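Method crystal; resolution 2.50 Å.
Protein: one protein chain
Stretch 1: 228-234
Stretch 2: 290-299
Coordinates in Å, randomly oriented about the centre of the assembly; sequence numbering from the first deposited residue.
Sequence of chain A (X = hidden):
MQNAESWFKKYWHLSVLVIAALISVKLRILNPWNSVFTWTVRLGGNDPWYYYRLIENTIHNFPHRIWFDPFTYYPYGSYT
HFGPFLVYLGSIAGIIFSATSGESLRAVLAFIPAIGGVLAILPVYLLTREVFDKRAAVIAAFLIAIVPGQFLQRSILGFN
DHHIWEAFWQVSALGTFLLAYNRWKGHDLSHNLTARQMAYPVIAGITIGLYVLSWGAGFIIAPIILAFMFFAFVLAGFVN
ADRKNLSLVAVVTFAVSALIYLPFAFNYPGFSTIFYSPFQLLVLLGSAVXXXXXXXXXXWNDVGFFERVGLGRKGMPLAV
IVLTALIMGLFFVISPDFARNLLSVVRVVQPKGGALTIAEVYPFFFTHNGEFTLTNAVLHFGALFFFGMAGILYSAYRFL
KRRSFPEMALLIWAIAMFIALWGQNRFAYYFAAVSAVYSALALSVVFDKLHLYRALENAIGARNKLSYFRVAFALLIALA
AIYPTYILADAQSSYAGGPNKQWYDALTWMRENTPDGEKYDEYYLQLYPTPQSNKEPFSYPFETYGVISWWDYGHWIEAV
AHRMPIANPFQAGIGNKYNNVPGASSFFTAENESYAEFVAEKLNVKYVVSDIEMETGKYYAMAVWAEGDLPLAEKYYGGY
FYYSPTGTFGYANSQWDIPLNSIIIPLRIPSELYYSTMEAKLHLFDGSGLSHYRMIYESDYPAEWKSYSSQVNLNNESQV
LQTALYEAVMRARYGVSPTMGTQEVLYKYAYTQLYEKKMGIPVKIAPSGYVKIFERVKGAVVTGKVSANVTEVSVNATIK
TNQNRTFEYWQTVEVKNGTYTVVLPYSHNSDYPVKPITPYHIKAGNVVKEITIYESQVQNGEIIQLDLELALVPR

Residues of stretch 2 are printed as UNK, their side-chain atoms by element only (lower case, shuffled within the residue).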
# COMPACT_ATOMS: atom_id res chain seq x y z
N PHE A 228 2.75 27.31 -17.67
CA PHE A 228 3.95 27.86 -18.31
C PHE A 228 3.55 28.87 -19.36
O PHE A 228 4.17 29.93 -19.48
CB PHE A 228 4.80 26.78 -19.01
CG PHE A 228 5.35 25.71 -18.09
CD1 PHE A 228 5.31 25.85 -16.71
CD2 PHE A 228 5.92 24.57 -18.63
CE1 PHE A 228 5.81 24.85 -15.87
CE2 PHE A 228 6.43 23.57 -17.80
CZ PHE A 228 6.37 23.71 -16.42
N MET A 229 2.52 28.54 -20.13
CA MET A 229 2.08 29.42 -21.21
C MET A 229 1.35 30.62 -20.64
O MET A 229 1.59 31.75 -21.07
CB MET A 229 1.22 28.66 -22.22
CG MET A 229 1.95 27.47 -22.82
SD MET A 229 0.90 26.49 -23.90
CE MET A 229 0.44 27.73 -25.11
N PHE A 230 0.48 30.37 -19.67
CA PHE A 230 -0.24 31.45 -19.00
C PHE A 230 0.74 32.56 -18.60
O PHE A 230 0.62 33.70 -19.04
CB PHE A 230 -0.98 30.92 -17.78
CG PHE A 230 -1.72 31.99 -17.02
CD1 PHE A 230 -2.98 32.40 -17.43
CD2 PHE A 230 -1.16 32.58 -15.90
CE1 PHE A 230 -3.68 33.39 -16.72
CE2 PHE A 230 -1.84 33.57 -15.19
CZ PHE A 230 -3.10 33.97 -15.60
N PHE A 231 1.75 32.20 -17.80
CA PHE A 231 2.71 33.17 -17.28
C PHE A 231 3.64 33.78 -18.33
O PHE A 231 3.96 34.96 -18.25
CB PHE A 231 3.48 32.59 -16.08
CG PHE A 231 2.66 32.52 -14.81
CD1 PHE A 231 2.17 33.68 -14.21
CD2 PHE A 231 2.35 31.29 -14.23
CE1 PHE A 231 1.40 33.61 -13.04
CE2 PHE A 231 1.58 31.22 -13.06
CZ PHE A 231 1.11 32.38 -12.47
N ALA A 232 4.06 32.99 -19.32
CA ALA A 232 4.84 33.54 -20.45
C ALA A 232 4.05 34.60 -21.23
O ALA A 232 4.63 35.45 -21.90
CB ALA A 232 5.31 32.43 -21.38
N PHE A 233 2.73 34.54 -21.13
CA PHE A 233 1.87 35.52 -21.78
C PHE A 233 1.60 36.73 -20.89
O PHE A 233 1.93 37.85 -21.27
CB PHE A 233 0.58 34.87 -22.32
CG PHE A 233 0.75 34.16 -23.66
CD1 PHE A 233 0.12 34.64 -24.80
CD2 PHE A 233 1.55 33.02 -23.77
CE1 PHE A 233 0.27 34.00 -26.04
CE2 PHE A 233 1.72 32.37 -25.01
CZ PHE A 233 1.08 32.85 -26.14
N VAL A 234 1.03 36.53 -19.69
CA VAL A 234 0.72 37.69 -18.84
C VAL A 234 1.96 38.42 -18.31
O VAL A 234 1.84 39.46 -17.67
CB VAL A 234 -0.25 37.37 -17.68
CG1 VAL A 234 -1.43 36.54 -18.19
CG2 VAL A 234 0.48 36.64 -16.58
N UNK A 290 -6.54 24.76 -25.96
CA UNK A 290 -6.05 25.92 -25.21
C UNK A 290 -4.76 26.48 -25.82
O UNK A 290 -4.62 27.68 -26.05
c UNK A 290 -5.39 26.86 -22.96
c UNK A 290 -5.71 25.59 -23.74
c UNK A 290 -7.99 25.51 -22.71
c UNK A 290 -6.79 24.75 -23.07
N UNK A 291 -3.81 25.58 -26.05
CA UNK A 291 -2.55 25.95 -26.67
C UNK A 291 -2.80 26.64 -28.00
O UNK A 291 -2.13 27.61 -28.34
c UNK A 291 -1.69 24.72 -26.86
N UNK A 292 -3.77 26.13 -28.76
CA UNK A 292 -4.10 26.71 -30.06
C UNK A 292 -4.71 28.10 -29.89
O UNK A 292 -4.51 28.97 -30.72
c UNK A 292 -5.03 25.81 -30.84
N UNK A 293 -5.47 28.29 -28.81
CA UNK A 293 -6.05 29.60 -28.53
C UNK A 293 -4.93 30.58 -28.21
O UNK A 293 -4.95 31.74 -28.66
c UNK A 293 -7.04 29.53 -27.41
N UNK A 294 -3.95 30.11 -27.44
CA UNK A 294 -2.77 30.91 -27.13
C UNK A 294 -2.03 31.32 -28.39
O UNK A 294 -1.60 32.46 -28.51
c UNK A 294 -2.75 29.31 -24.07
c UNK A 294 -1.64 31.43 -24.12
c UNK A 294 -2.99 29.46 -22.71
c UNK A 294 -1.82 30.12 -26.25
c UNK A 294 -2.08 30.29 -24.79
c UNK A 294 -1.87 31.58 -22.76
c UNK A 294 -2.55 30.60 -22.05
N UNK A 295 -1.85 30.37 -29.29
CA UNK A 295 -1.20 30.64 -30.56
C UNK A 295 -1.89 31.79 -31.27
O UNK A 295 -1.25 32.76 -31.69
c UNK A 295 1.22 30.11 -34.26
o UNK A 295 0.97 30.09 -36.63
c UNK A 295 -1.24 29.39 -31.45
c UNK A 295 0.44 29.92 -35.37
c UNK A 295 -1.43 29.39 -33.97
c UNK A 295 0.68 29.94 -33.00
c UNK A 295 -0.89 29.55 -35.24
c UNK A 295 -0.66 29.59 -32.83
N UNK A 296 -3.21 31.65 -31.41
CA UNK A 296 -4.05 32.68 -32.00
C UNK A 296 -3.97 34.02 -31.25
O UNK A 296 -3.95 35.09 -31.87
c UNK A 296 -6.42 33.16 -32.73
c UNK A 296 -5.50 32.19 -32.05
o UNK A 296 -5.74 32.68 -34.99
n UNK A 296 -5.76 34.83 -34.36
c UNK A 296 -5.94 33.54 -34.13
N UNK A 297 -3.92 33.98 -29.92
CA UNK A 297 -3.80 35.21 -29.15
C UNK A 297 -2.51 35.93 -29.56
O UNK A 297 -2.53 37.15 -29.83
c UNK A 297 -5.32 34.61 -27.24
c UNK A 297 -3.42 36.16 -26.86
c UNK A 297 -3.88 34.95 -27.63
c UNK A 297 -5.48 34.14 -25.80
N UNK A 298 -1.42 35.18 -29.65
CA UNK A 298 -0.15 35.76 -30.09
C UNK A 298 -0.24 36.36 -31.52
O UNK A 298 0.30 37.44 -31.80
c UNK A 298 2.70 36.50 -29.13
c UNK A 298 2.40 35.37 -30.11
c UNK A 298 1.00 34.76 -29.96
o UNK A 298 2.21 36.45 -27.98
o UNK A 298 3.44 37.45 -29.50
N UNK A 299 -0.96 35.67 -32.41
CA UNK A 299 -1.11 36.17 -33.79
C UNK A 299 -1.79 37.53 -33.83
O UNK A 299 -1.35 38.42 -34.56
c UNK A 299 -1.84 35.15 -34.67
n UNK A 299 -3.23 32.35 -37.78
c UNK A 299 -0.97 33.93 -35.07
c UNK A 299 -2.36 33.36 -37.11
c UNK A 299 -1.77 32.84 -35.80

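Position 290 carries four carbons, forked at the first, with one arm two carbons long. Its end leads away from stretch 1 and touches nothing there; the branching makes it Ile 290. Position 291 has a single carbon, and the residue meets the CE end of Met 229; it is Ala 291. Its CB points sideways, and CE of Met 229 lies against it, 3.8 Å from CA of Ala 291 and 4.1 Å from CB of Ala 291. Positions 292 and 293 also have one carbon each and no contact with the other helix: Ala 292 and Ala 293.

Position 294 has one carbon and then a ring of six carbons with no oxygen on it. Its CB points toward stretch 1; it has the largest area covered by the other stretch, 100 Å², and meets Met 229, Phe 230 and Phe 233. This is Phe 294. CB of Met 229 sits over one ring face, 4.1 Å from the centroid of the Phe 294 ring and 5° off the normal, while CE of Met 229 is 3.5 Å from CB of Phe 294. At the ring tip, CZ of Phe 294 lies 3.9 Å from the backbone N of Phe 230.

Position 295 shows a similar ring bearing an oxygen; its CB points away from stretch 1 and it makes no contact there: Tyr 295. At 296 three carbons lead to one oxygen and one nitrogen; CB again points away, without contact, which gives Gln 296. Position 297 repeats the four-carbon fork with one longer arm and points toward stretch 1, touching Phe 233 lightly; it is Ile 297, whose CG2 is 4.4 Å from CE1 of Phe 233. Position 298 has three carbons, the third carrying two oxygens. Its CB points sideways but its end comes nearer, an oxygen approaching Phe 233. This is Glu 298, with OE1 3.7 Å from CE1 of Phe 233; that oxygen is hydrogen-bonded elsewhere in the structure. Position 299 is four carbons in a row ending in nitrogen, out of reach of stretch 1: Lys 299.

The two helices run nearly parallel, 14° apart, with axes 11.2 Å apart at closest approach. No hydrogen bond crosses between them; packing does the work. Met 229 and Phe 233, one helical turn apart, both point toward stretch 2 and engage Phe 294. The edge of Phe 294 meets the face of Phe 233, with planes at 67° and ring centroids 4.7 Å apart. The rule to read here is one central aromatic held by two large residues, with the methionine tip resting on an alanine.

Stretch 2 (290-299) IAAAFYQIEK
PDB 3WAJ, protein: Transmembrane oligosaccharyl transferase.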